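Local coordinates for sister chromatid cohesion protein (Chaetomium thermophilum, PDB 5T8V), which probably acts as the cohesin loader on chromatin and is represented by the C-terminal HEAT-repeat part of Scc2, at residues Q844-F849 / S855-E860. Sequence-based numbering, arbitrary orientation.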
loop_
_atom_site.group_PDB
_atom_site.type_symbol
_atom_site.label_atom_id
_atom_site.label_comp_id
_atom_site.label_asym_id
_atom_site.label_seq_id
_atom_site.Cartn_x
_atom_site.Cartn_y
_atom_site.Cartn_z
ATOM N N GLN A 844 -29.348 -10.180 29.087
ATOM C CA GLN A 844 -28.421 -11.072 28.399
ATOM C C GLN A 844 -26.975 -10.806 28.802
ATOM O O GLN A 844 -26.168 -11.742 28.849
ATOM C CB GLN A 844 -28.585 -10.944 26.883
ATOM C CG GLN A 844 -29.801 -11.678 26.335
ATOM C CD GLN A 844 -29.802 -13.151 26.702
ATOM O OE1 GLN A 844 -30.626 -13.605 27.495
ATOM N NE2 GLN A 844 -28.866 -13.904 26.133
ATOM N N VAL A 845 -26.629 -9.556 29.101
ATOM C CA VAL A 845 -25.274 -9.234 29.547
ATOM C C VAL A 845 -25.135 -9.413 31.055
ATOM O O VAL A 845 -24.099 -9.882 31.538
ATOM C CB VAL A 845 -24.879 -7.808 29.101
ATOM C CG1 VAL A 845 -25.902 -6.781 29.532
ATOM C CG2 VAL A 845 -23.500 -7.430 29.639
ATOM N N LEU A 846 -26.166 -9.052 31.824
ATOM C CA LEU A 846 -26.139 -9.349 33.253
ATOM C C LEU A 846 -25.954 -10.839 33.501
ATOM O O LEU A 846 -25.302 -11.234 34.474
ATOM C CB LEU A 846 -27.424 -8.859 33.920
ATOM C CG LEU A 846 -27.490 -7.371 34.260
ATOM C CD1 LEU A 846 -28.888 -6.988 34.716
ATOM C CD2 LEU A 846 -26.470 -7.032 35.336
ATOM N N MET A 847 -26.515 -11.674 32.626
ATOM C CA MET A 847 -26.371 -13.120 32.741
ATOM C C MET A 847 -24.900 -13.525 32.728
ATOM O O MET A 847 -24.405 -14.177 33.656
ATOM C CB MET A 847 -27.134 -13.778 31.590
ATOM C CG MET A 847 -27.165 -15.288 31.585
ATOM S SD MET A 847 -28.058 -15.856 30.124
ATOM C CE MET A 847 -28.070 -17.625 30.375
ATOM N N ILE A 848 -24.184 -13.140 31.670
ATOM C CA ILE A 848 -22.780 -13.513 31.540
ATOM C C ILE A 848 -21.931 -12.842 32.611
ATOM O O ILE A 848 -20.901 -13.390 33.026
ATOM C CB ILE A 848 -22.273 -13.188 30.122
ATOM C CG1 ILE A 848 -22.511 -11.710 29.785
ATOM C CG2 ILE A 848 -22.950 -14.112 29.113
ATOM C CD1 ILE A 848 -22.206 -11.332 28.353
ATOM N N PHE A 849 -22.339 -11.665 33.091
ATOM C CA PHE A 849 -21.645 -11.065 34.227
ATOM C C PHE A 849 -21.760 -11.947 35.464
ATOM O O PHE A 849 -20.757 -12.258 36.116
ATOM C CB PHE A 849 -22.201 -9.672 34.512
ATOM C CG PHE A 849 -21.360 -8.568 33.957
ATOM C CD1 PHE A 849 -21.526 -8.146 32.651
ATOM C CD2 PHE A 849 -20.396 -7.955 34.740
ATOM C CE1 PHE A 849 -20.753 -7.134 32.137
ATOM C CE2 PHE A 849 -19.618 -6.938 34.231
ATOM C CZ PHE A 849 -19.796 -6.527 32.927
ATOM N N SER A 855 -19.797 -12.013 42.803
ATOM C CA SER A 855 -19.537 -11.063 43.880
ATOM C C SER A 855 -20.050 -9.664 43.559
ATOM O O SER A 855 -20.292 -8.878 44.482
ATOM C CB SER A 855 -18.035 -11.002 44.167
ATOM O OG SER A 855 -17.726 -9.926 45.032
ATOM N N LEU A 856 -20.224 -9.339 42.278
ATOM C CA LEU A 856 -20.621 -7.993 41.885
ATOM C C LEU A 856 -22.091 -7.708 42.164
ATOM O O LEU A 856 -22.492 -6.540 42.157
ATOM C CB LEU A 856 -20.331 -7.786 40.397
ATOM C CG LEU A 856 -18.873 -7.997 39.985
ATOM C CD1 LEU A 856 -18.771 -8.317 38.505
ATOM C CD2 LEU A 856 -18.046 -6.770 40.322
ATOM N N PHE A 857 -22.895 -8.737 42.413
ATOM C CA PHE A 857 -24.330 -8.579 42.579
ATOM C C PHE A 857 -24.694 -8.480 44.056
ATOM O O PHE A 857 -23.980 -8.983 44.927
ATOM C CB PHE A 857 -25.081 -9.748 41.934
ATOM C CG PHE A 857 -24.951 -9.797 40.436
ATOM C CD1 PHE A 857 -23.768 -10.205 39.842
ATOM C CD2 PHE A 857 -26.012 -9.440 39.621
ATOM C CE1 PHE A 857 -23.645 -10.250 38.467
ATOM C CE2 PHE A 857 -25.894 -9.485 38.246
ATOM C CZ PHE A 857 -24.710 -9.890 37.668
ATOM N N THR A 858 -25.819 -7.821 44.327
ATOM C CA THR A 858 -26.332 -7.654 45.678
ATOM C C THR A 858 -27.761 -8.179 45.755
ATOM O O THR A 858 -28.451 -8.320 44.742
ATOM C CB THR A 858 -26.294 -6.183 46.117
ATOM O OG1 THR A 858 -27.222 -5.418 45.336
ATOM C CG2 THR A 858 -24.898 -5.605 45.942
ATOM N N PHE A 859 -28.200 -8.468 46.982
ATOM C CA PHE A 859 -29.538 -9.017 47.181
ATOM C C PHE A 859 -30.613 -8.038 46.726
ATOM O O PHE A 859 -31.606 -8.439 46.106
ATOM C CB PHE A 859 -29.739 -9.383 48.653
ATOM C CG PHE A 859 -31.160 -9.723 49.006
ATOM C CD1 PHE A 859 -31.634 -11.016 48.864
ATOM C CD2 PHE A 859 -32.022 -8.749 49.485
ATOM C CE1 PHE A 859 -32.941 -11.332 49.191
ATOM C CE2 PHE A 859 -33.330 -9.058 49.811
ATOM C CZ PHE A 859 -33.789 -10.352 49.665
ATOM N N GLU A 860 -30.436 -6.749 47.029
ATOM C CA GLU A 860 -31.471 -5.768 46.720
ATOM C C GLU A 860 -31.816 -5.770 45.237
ATOM O O GLU A 860 -32.978 -5.572 44.864
ATOM C CB GLU A 860 -31.020 -4.375 47.161
ATOM C CG GLU A 860 -30.909 -4.205 48.668
ATOM C CD GLU A 860 -32.253 -4.283 49.370
ATOM O OE1 GLU A 860 -33.286 -4.379 48.674
ATOM O OE2 GLU A 860 -32.278 -4.247 50.618
#
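Phe857 reaches back from the chain that follows helix 839-852 and lays the far end of its ring against that helix, between Leu846 and Phe849. The side-chain contacts are all apolar. On the Leu846 side, CE2 of Phe857 meets the methyl CD2 of Leu846 at 3.8 Å, the two side chains slanting past one another rather than running alongside. Leu846 holds its CG beside the backbone N and anti to the carbonyl carbon (chi1 -81°), which carries the methyl out to the ring although the CB itself does not aim at it. On the Phe849 side, CZ of Phe857 lies 4.0 Å from CB of Phe849, while CE1 of Phe857 approaches the backbone C of Phe849 at 3.9 Å, near the ring plane and thus at the edge. The ring also borders on main chain: Leu846 O stands 3.5 Å from CZ of Phe857, oblique to that ring. One residue earlier, Leu856 adds a second point of packing: CD1 of Leu856 sits at the edge of the Phe849 ring, near the plane, 4.1 Å from CD2 of Phe849. An alanine in place of Phe857 is likely to leave Leu846 CD2 and Phe849 CB without their aromatic partner, opening a gap between the helix and the returning chain. The four touching residues are buried, and neighbouring helices also pack against them: Val819 of helix 808-824 touches Leu846 and Phe849, and Met780 of helix 773-786 also touches Phe849, whereas Val891 of helix 878-891 packs on Phe857. Leu856 and Phe857, in the connection between helices 839-852 and 859-862, thus fold back onto the first helix, as plain hydrophobic packing of an interhelical connection within the Scc2 HEAT-repeat solenoid.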